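Local coordinates for protein DNA ligase (Archaeoglobus fulgidus, PDB 3GDE) that probably seals nicks in double-stranded DNA during replication, recombination and repair, using ATP and passing through a lysine-AMP intermediate, at residues A[194-198]-A[224-228]; A[218-222]-A[344-350]. The contacts are given in a common frame with arbitrary orientation. Residues are numbered along the deposited sequence.

Contact 1 (A[194-198]-A[224-228])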
ATOM      1  N   TYR A 194      -9.113  -9.613   8.041  1.00 26.89           N
ATOM      2  CA  TYR A 194      -8.579  -8.640   7.102  1.00 27.40           C
ATOM      3  C   TYR A 194      -7.270  -9.106   6.460  1.00 26.97           C
ATOM      4  O   TYR A 194      -7.050  -8.906   5.256  1.00 26.45           O
ATOM      5  CB  TYR A 194      -8.365  -7.292   7.792  1.00 28.16           C
ATOM      6  CG  TYR A 194      -7.934  -6.173   6.871  1.00 29.47           C
ATOM      7  CD1 TYR A 194      -8.526  -5.995   5.618  1.00 29.58           C
ATOM      8  CD2 TYR A 194      -6.963  -5.266   7.272  1.00 31.85           C
ATOM      9  CE1 TYR A 194      -8.150  -4.949   4.782  1.00 31.07           C
ATOM     10  CE2 TYR A 194      -6.579  -4.220   6.454  1.00 33.10           C
ATOM     11  CZ  TYR A 194      -7.176  -4.064   5.207  1.00 31.91           C
ATOM     12  OH  TYR A 194      -6.781  -3.019   4.398  1.00 32.08           O
ATOM     13  N   MET A 195      -6.411  -9.723   7.266  1.00 26.60           N
ATOM     14  CA  MET A 195      -5.112 -10.194   6.783  1.00 26.62           C
ATOM     15  C   MET A 195      -5.219 -11.315   5.730  1.00 26.53           C
ATOM     16  O   MET A 195      -4.323 -11.472   4.899  1.00 26.75           O
ATOM     17  CB  MET A 195      -4.208 -10.604   7.955  1.00 26.74           C
ATOM     18  CG  MET A 195      -3.852  -9.473   8.936  1.00 26.95           C
ATOM     19  SD  MET A 195      -3.106  -8.005   8.181  1.00 27.91           S
ATOM     20  CE  MET A 195      -3.088  -6.870   9.559  1.00 29.51           C
ATOM     21  N   ILE A 196      -6.308 -12.081   5.743  1.00 26.42           N
ATOM     22  CA  ILE A 196      -6.470 -13.153   4.748  1.00 26.88           C
ATOM     23  C   ILE A 196      -7.424 -12.824   3.590  1.00 26.68           C
ATOM     24  O   ILE A 196      -7.501 -13.585   2.626  1.00 26.62           O
ATOM     25  CB  ILE A 196      -6.852 -14.525   5.367  1.00 27.12           C
ATOM     26  CG1 ILE A 196      -8.224 -14.466   6.031  1.00 28.26           C
ATOM     27  CG2 ILE A 196      -5.761 -15.035   6.324  1.00 27.72           C
ATOM     28  CD1 ILE A 196      -8.905 -15.810   6.103  1.00 29.50           C
ATOM     29  N   THR A 197      -8.141 -11.704   3.684  1.00 26.71           N
ATOM     30  CA  THR A 197      -9.059 -11.278   2.610  1.00 26.47           C
ATOM     31  C   THR A 197      -8.602 -10.006   1.931  1.00 26.62           C
ATOM     32  O   THR A 197      -8.893  -9.801   0.755  1.00 27.11           O
ATOM     33  CB  THR A 197     -10.507 -11.046   3.106  1.00 26.42           C
ATOM     34  OG1 THR A 197     -10.523  -9.999   4.083  1.00 24.76           O
ATOM     35  CG2 THR A 197     -11.091 -12.318   3.700  1.00 25.95           C
ATOM     36  N   ASN A 198      -7.911  -9.151   2.689  1.00 26.83           N
ATOM     37  CA  ASN A 198      -7.473  -7.828   2.231  1.00 26.79           C
ATOM     38  C   ASN A 198      -8.585  -6.950   1.625  1.00 27.06           C
ATOM     39  O   ASN A 198      -8.362  -6.162   0.685  1.00 26.83           O
ATOM     40  CB  ASN A 198      -6.257  -7.967   1.305  1.00 26.89           C
ATOM     41  CG  ASN A 198      -5.002  -8.331   2.068  1.00 26.43           C
ATOM     42  OD1 ASN A 198      -4.381  -7.471   2.695  1.00 27.01           O
ATOM     43  ND2 ASN A 198      -4.637  -9.611   2.048  1.00 24.42           N
ATOM     44  N   ILE A 224      -7.047 -14.932  -3.860  1.00 32.39           N
ATOM     45  CA  ILE A 224      -7.233 -13.817  -2.931  1.00 31.69           C
ATOM     46  C   ILE A 224      -5.999 -13.694  -2.036  1.00 30.47           C
ATOM     47  O   ILE A 224      -5.697 -14.601  -1.253  1.00 30.40           O
ATOM     48  CB  ILE A 224      -8.571 -13.903  -2.136  1.00 32.11           C
ATOM     49  CG1 ILE A 224      -9.743 -13.665  -3.097  1.00 32.75           C
ATOM     50  CG2 ILE A 224      -8.601 -12.874  -0.994  1.00 32.10           C
ATOM     51  CD1 ILE A 224     -11.090 -14.032  -2.553  1.00 34.89           C
ATOM     52  N   PRO A 225      -5.279 -12.566  -2.162  1.00 29.46           N
ATOM     53  CA  PRO A 225      -3.985 -12.411  -1.511  1.00 28.58           C
ATOM     54  C   PRO A 225      -4.105 -12.352  -0.008  1.00 27.62           C
ATOM     55  O   PRO A 225      -5.068 -11.800   0.530  1.00 26.89           O
ATOM     56  CB  PRO A 225      -3.475 -11.069  -2.050  1.00 28.72           C
ATOM     57  CG  PRO A 225      -4.720 -10.321  -2.387  1.00 29.31           C
ATOM     58  CD  PRO A 225      -5.655 -11.358  -2.920  1.00 29.35           C
ATOM     59  N   VAL A 226      -3.124 -12.944   0.653  1.00 27.08           N
ATOM     60  CA  VAL A 226      -3.009 -12.848   2.089  1.00 26.54           C
ATOM     61  C   VAL A 226      -1.803 -11.985   2.465  1.00 26.52           C
ATOM     62  O   VAL A 226      -0.764 -11.998   1.788  1.00 26.53           O
ATOM     63  CB  VAL A 226      -3.120 -14.244   2.806  1.00 26.96           C
ATOM     64  CG1 VAL A 226      -3.338 -15.393   1.809  1.00 26.12           C
ATOM     65  CG2 VAL A 226      -1.973 -14.510   3.800  1.00 26.72           C
ATOM     66  N   ARG A 227      -1.980 -11.184   3.510  1.00 26.04           N
ATOM     67  CA  ARG A 227      -0.936 -10.287   3.967  1.00 26.10           C
ATOM     68  C   ARG A 227       0.267 -11.112   4.385  1.00 25.52           C
ATOM     69  O   ARG A 227       0.139 -12.051   5.174  1.00 25.23           O
ATOM     70  CB  ARG A 227      -1.434  -9.448   5.132  1.00 26.34           C
ATOM     71  CG  ARG A 227      -0.890  -8.058   5.131  1.00 28.40           C
ATOM     72  CD  ARG A 227      -1.524  -7.228   4.038  1.00 33.76           C
ATOM     73  NE  ARG A 227      -2.591  -6.369   4.545  1.00 36.32           N
ATOM     74  CZ  ARG A 227      -2.384  -5.206   5.151  1.00 38.08           C
ATOM     75  NH1 ARG A 227      -1.150  -4.760   5.344  1.00 40.05           N
ATOM     76  NH2 ARG A 227      -3.410  -4.491   5.580  1.00 40.81           N
ATOM     77  N   MET A 228       1.427 -10.787   3.834  1.00 25.20           N
ATOM     78  CA  MET A 228       2.622 -11.584   4.096  1.00 25.52           C
ATOM     79  C   MET A 228       3.093 -11.475   5.547  1.00 25.40           C
ATOM     80  O   MET A 228       2.960 -10.423   6.180  1.00 25.08           O
ATOM     81  CB  MET A 228       3.747 -11.187   3.141  1.00 25.61           C
ATOM     82  CG  MET A 228       3.426 -11.461   1.689  1.00 24.79           C
ATOM     83  SD  MET A 228       4.482 -10.451   0.672  1.00 26.52           S
ATOM     84  CE  MET A 228       4.060 -11.057  -0.968  1.00 25.97           C
TER
HETATM   85  O   HOH W   1      -7.298 -15.502   0.904  1.00 27.33           O

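Contact 2 (A[218-222]-A[344-350])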
ATOM      1  N   MET A 218     -13.663 -17.604   8.346  1.00 40.17           N
ATOM      2  CA  MET A 218     -13.082 -17.188   7.064  1.00 40.00           C
ATOM      3  C   MET A 218     -11.727 -17.862   6.805  1.00 39.52           C
ATOM      4  O   MET A 218     -10.884 -17.975   7.703  1.00 39.64           O
ATOM      5  CB  MET A 218     -12.970 -15.665   6.963  1.00 39.88           C
ATOM      6  CG  MET A 218     -14.309 -14.948   7.042  1.00 39.99           C
ATOM      7  SD  MET A 218     -14.238 -13.187   6.692  1.00 40.67           S
ATOM      8  CE  MET A 218     -14.238 -13.195   4.901  1.00 41.18           C
ATOM      9  N   LYS A 219     -11.541 -18.326   5.575  1.00 39.15           N
ATOM     10  CA  LYS A 219     -10.330 -19.047   5.186  1.00 38.72           C
ATOM     11  C   LYS A 219      -9.632 -18.380   4.006  1.00 38.07           C
ATOM     12  O   LYS A 219     -10.236 -17.580   3.278  1.00 37.81           O
ATOM     13  CB  LYS A 219     -10.651 -20.502   4.813  1.00 38.77           C
ATOM     14  CG  LYS A 219     -11.201 -21.356   5.922  1.00 39.85           C
ATOM     15  CD  LYS A 219     -11.788 -22.628   5.335  1.00 43.02           C
ATOM     16  CE  LYS A 219     -12.578 -23.420   6.377  1.00 44.54           C
ATOM     17  NZ  LYS A 219     -13.320 -24.548   5.727  1.00 45.29           N
ATOM     18  N   ILE A 220      -8.356 -18.719   3.833  1.00 37.54           N
ATOM     19  CA  ILE A 220      -7.602 -18.363   2.640  1.00 37.15           C
ATOM     20  C   ILE A 220      -8.234 -19.067   1.442  1.00 37.12           C
ATOM     21  O   ILE A 220      -8.520 -20.258   1.497  1.00 36.44           O
ATOM     22  CB  ILE A 220      -6.108 -18.795   2.757  1.00 37.20           C
ATOM     23  CG1 ILE A 220      -5.431 -18.099   3.945  1.00 36.84           C
ATOM     24  CG2 ILE A 220      -5.360 -18.537   1.451  1.00 36.51           C
ATOM     25  CD1 ILE A 220      -4.108 -18.710   4.363  1.00 36.94           C
ATOM     26  N   GLU A 221      -8.470 -18.313   0.375  1.00 37.33           N
ATOM     27  CA  GLU A 221      -8.867 -18.896  -0.891  1.00 38.05           C
ATOM     28  C   GLU A 221      -7.904 -18.470  -1.993  1.00 37.37           C
ATOM     29  O   GLU A 221      -7.403 -17.334  -1.995  1.00 37.45           O
ATOM     30  CB  GLU A 221     -10.344 -18.600  -1.231  1.00 37.82           C
ATOM     31  CG  GLU A 221     -10.786 -17.157  -1.131  1.00 39.46           C
ATOM     32  CD  GLU A 221     -12.316 -17.000  -1.099  1.00 40.26           C
ATOM     33  OE1 GLU A 221     -12.916 -17.118  -0.000  1.00 42.25           O
ATOM     34  OE2 GLU A 221     -12.915 -16.744  -2.174  1.00 42.64           O
ATOM     35  N   ILE A 222      -7.631 -19.396  -2.912  1.00 36.80           N
ATOM     36  CA  ILE A 222      -6.680 -19.159  -3.990  1.00 36.27           C
ATOM     37  C   ILE A 222      -7.114 -17.985  -4.871  1.00 35.81           C
ATOM     38  O   ILE A 222      -8.292 -17.861  -5.244  1.00 35.39           O
ATOM     39  CB  ILE A 222      -6.412 -20.426  -4.847  1.00 36.38           C
ATOM     40  CG1 ILE A 222      -5.849 -21.549  -3.980  1.00 36.99           C
ATOM     41  CG2 ILE A 222      -5.409 -20.119  -5.964  1.00 36.74           C
ATOM     42  CD1 ILE A 222      -5.529 -22.838  -4.739  1.00 36.57           C
ATOM     43  N   TYR A 344      -1.075 -22.325   1.522  1.00 33.97           N
ATOM     44  CA  TYR A 344      -2.226 -23.071   1.080  1.00 35.14           C
ATOM     45  C   TYR A 344      -1.753 -24.274   0.295  1.00 35.61           C
ATOM     46  O   TYR A 344      -0.941 -24.158  -0.617  1.00 35.27           O
ATOM     47  CB  TYR A 344      -3.104 -22.183   0.214  1.00 35.34           C
ATOM     48  CG  TYR A 344      -4.450 -22.764  -0.126  1.00 35.96           C
ATOM     49  CD1 TYR A 344      -4.601 -23.640  -1.207  1.00 35.76           C
ATOM     50  CD2 TYR A 344      -5.584 -22.428   0.624  1.00 36.63           C
ATOM     51  CE1 TYR A 344      -5.844 -24.175  -1.530  1.00 36.53           C
ATOM     52  CE2 TYR A 344      -6.846 -22.951   0.300  1.00 36.69           C
ATOM     53  CZ  TYR A 344      -6.961 -23.824  -0.778  1.00 36.59           C
ATOM     54  OH  TYR A 344      -8.184 -24.355  -1.103  1.00 36.71           O
ATOM     55  N   HIS A 345      -2.261 -25.433   0.681  1.00 36.93           N
ATOM     56  CA  HIS A 345      -1.965 -26.685   0.007  1.00 38.64           C
ATOM     57  C   HIS A 345      -3.220 -27.532   0.140  1.00 39.25           C
ATOM     58  O   HIS A 345      -3.405 -28.249   1.134  1.00 39.15           O
ATOM     59  CB  HIS A 345      -0.750 -27.356   0.645  1.00 39.11           C
ATOM     60  CG  HIS A 345      -0.483 -28.737   0.137  1.00 41.47           C
ATOM     61  ND1 HIS A 345      -0.939 -29.867   0.780  1.00 42.90           N
ATOM     62  CD2 HIS A 345       0.192 -29.169  -0.955  1.00 42.97           C
ATOM     63  CE1 HIS A 345      -0.556 -30.938   0.107  1.00 44.62           C
ATOM     64  NE2 HIS A 345       0.133 -30.542  -0.950  1.00 44.24           N
ATOM     65  N   ASP A 346      -4.086 -27.403  -0.863  1.00 40.20           N
ATOM     66  CA  ASP A 346      -5.478 -27.867  -0.808  1.00 41.33           C
ATOM     67  C   ASP A 346      -6.121 -27.631   0.569  1.00 41.18           C
ATOM     68  O   ASP A 346      -6.515 -28.564   1.280  1.00 41.20           O
ATOM     69  CB  ASP A 346      -5.596 -29.315  -1.299  1.00 41.83           C
ATOM     70  CG  ASP A 346      -5.250 -29.446  -2.776  1.00 44.02           C
ATOM     71  OD1 ASP A 346      -5.904 -28.759  -3.603  1.00 46.05           O
ATOM     72  OD2 ASP A 346      -4.320 -30.220  -3.109  1.00 45.57           O
ATOM     73  N   GLY A 347      -6.213 -26.349   0.916  1.00 41.11           N
ATOM     74  CA  GLY A 347      -6.651 -25.912   2.232  1.00 40.62           C
ATOM     75  C   GLY A 347      -5.551 -25.119   2.913  1.00 40.27           C
ATOM     76  O   GLY A 347      -4.362 -25.316   2.635  1.00 39.66           O
ATOM     77  N   GLU A 348      -5.958 -24.214   3.801  1.00 40.30           N
ATOM     78  CA  GLU A 348      -5.042 -23.461   4.656  1.00 40.19           C
ATOM     79  C   GLU A 348      -4.045 -24.396   5.313  1.00 40.03           C
ATOM     80  O   GLU A 348      -4.404 -25.522   5.685  1.00 40.09           O
ATOM     81  CB  GLU A 348      -5.814 -22.764   5.768  1.00 40.27           C
ATOM     82  CG  GLU A 348      -6.549 -21.524   5.351  1.00 40.92           C
ATOM     83  CD  GLU A 348      -7.078 -20.739   6.542  1.00 42.11           C
ATOM     84  OE1 GLU A 348      -7.083 -21.261   7.675  1.00 43.01           O
ATOM     85  OE2 GLU A 348      -7.494 -19.585   6.348  1.00 43.88           O
ATOM     86  N   CYS A 349      -2.802 -23.931   5.455  1.00 39.37           N
ATOM     87  CA  CYS A 349      -1.759 -24.698   6.148  1.00 39.02           C
ATOM     88  C   CYS A 349      -0.811 -23.775   6.924  1.00 38.45           C
ATOM     89  O   CYS A 349       0.258 -24.192   7.377  1.00 38.32           O
ATOM     90  CB  CYS A 349      -1.002 -25.620   5.180  1.00 38.81           C
ATOM     91  SG  CYS A 349       0.030 -24.809   3.937  1.00 40.02           S
ATOM     92  N   ILE A 350      -1.244 -22.529   7.095  1.00 37.91           N
ATOM     93  CA  ILE A 350      -0.531 -21.523   7.879  1.00 37.20           C
ATOM     94  C   ILE A 350      -0.459 -21.824   9.375  1.00 37.68           C
ATOM     95  O   ILE A 350       0.419 -21.301  10.062  1.00 37.65           O
ATOM     96  CB  ILE A 350      -1.106 -20.096   7.672  1.00 37.10           C
ATOM     97  CG1 ILE A 350      -2.611 -20.037   7.962  1.00 36.57           C
ATOM     98  CG2 ILE A 350      -0.799 -19.598   6.267  1.00 36.77           C
ATOM     99  CD1 ILE A 350      -3.123 -18.642   8.359  1.00 36.21           C
TER

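Contact 1 (A[194-198]-A[224-228])
Three direct hydrogen bonds hold the last turn of helix 187-197 against the extended segment 224-228. The straightest runs backbone to backbone, from Arg227 N to Met195 O at 2.7 Å. The same carbonyl lies 3.4 Å from Val226 CA, a CA-H...O contact. Asn198 supplies the side-chain bonds. It is the first residue to leave helical geometry, with positive phi, while its N still reaches back 2.7 Å to Tyr194 O; its side chain points toward the other segment and works with both ends of the amide. ND2 donates to Pro225 O at 2.7 Å, and OD1 takes a weak bond from Arg227 NE at 2.8 Å. Farther along, water 1 sits between the backbones, 2.6 Å from Ile196 O and 2.8 Å from Ile224 O.

In the fold, this is where the helical DNA ligase N-terminal region meets the linker leading into the adenylation domain. Val226 O accepts a bond from Gln259 on strand 256-262, and the Arg227 side chain lies about 5 Å from that of Arg272, a predicted ATP-binding residue, which would put the docked linker beside the nucleotide site.

The remaining contacts are van der Waals. Arg227 buries the largest area: Met195 SD sits over one face of its guanidinium, 3.8 Å from Arg227 CB, while Tyr194 CE2 lies at the guanidinium's edge, 3.3 Å from Arg227 NH2. The tyrosine hydroxyl turns to Glu172. At the start of the linker segment Ile224 CG2 packs 3.5 Å from Thr197 O; between the two, Ile196 CA comes within 4.0 Å of Val226 CB.

Contact 2 (A[218-222]-A[344-350])
Ile222 lies over one face of the Tyr344 ring, its CG1 3.9 Å from the ring centroid in a CH-pi contact, with CD1 closing to 3.5 Å from Tyr344 CE1. The tyrosine stands on strand 344-345, which pairs antiparallel with strand 296-306 in the mixed sheet of the adenylation domain; the chain then turns through Asp346 and Gly347, both at positive phi, with His345 N bonded to Gly347 O at 2.9 Å. The linker segment 218-222, extended but not a regular strand, runs past Tyr344 on the strand and past Glu348 and Ile350 beyond the turn.

Ile220 is the most deeply engaged residue. Its side chain fits between Tyr344 and Ile350, with CG2 4.0 Å from Tyr344 CD2 and CD1 3.9 Å from Ile350 CG2, and it also touches Ile297 on strand 296-306 and Ile196 of helix 187-197. The polar tie comes from Glu348, whose carboxylate reaches the linker backbone: Ile220 N donates to Glu348 OE2 at 2.8 Å, and Lys219 CA lies 3.1 Å from that same oxygen.

The centres of contacts 1 and 2 are 11 Å apart, and each takes one segment from the linker between helix 200-216 and strand 230-233. Their segments alternate along the chain: 194-198, 218-222, 224-228, then 344-350. The linker therefore first meets strand 344-345 of the adenylation domain and the loop that follows it, and a few residues later docks on the end of helix 187-197. Ile196 joins the two sites directly, its CD1 packing 3.3 Å from Met218 O, and Thr197 CG2 lies 3.5 Å from Met218 CE. The linker thus packs against both the helical N-terminal part and the sheet of the adenylation domain, with Ile196 and Ile220 in contact where the two meet.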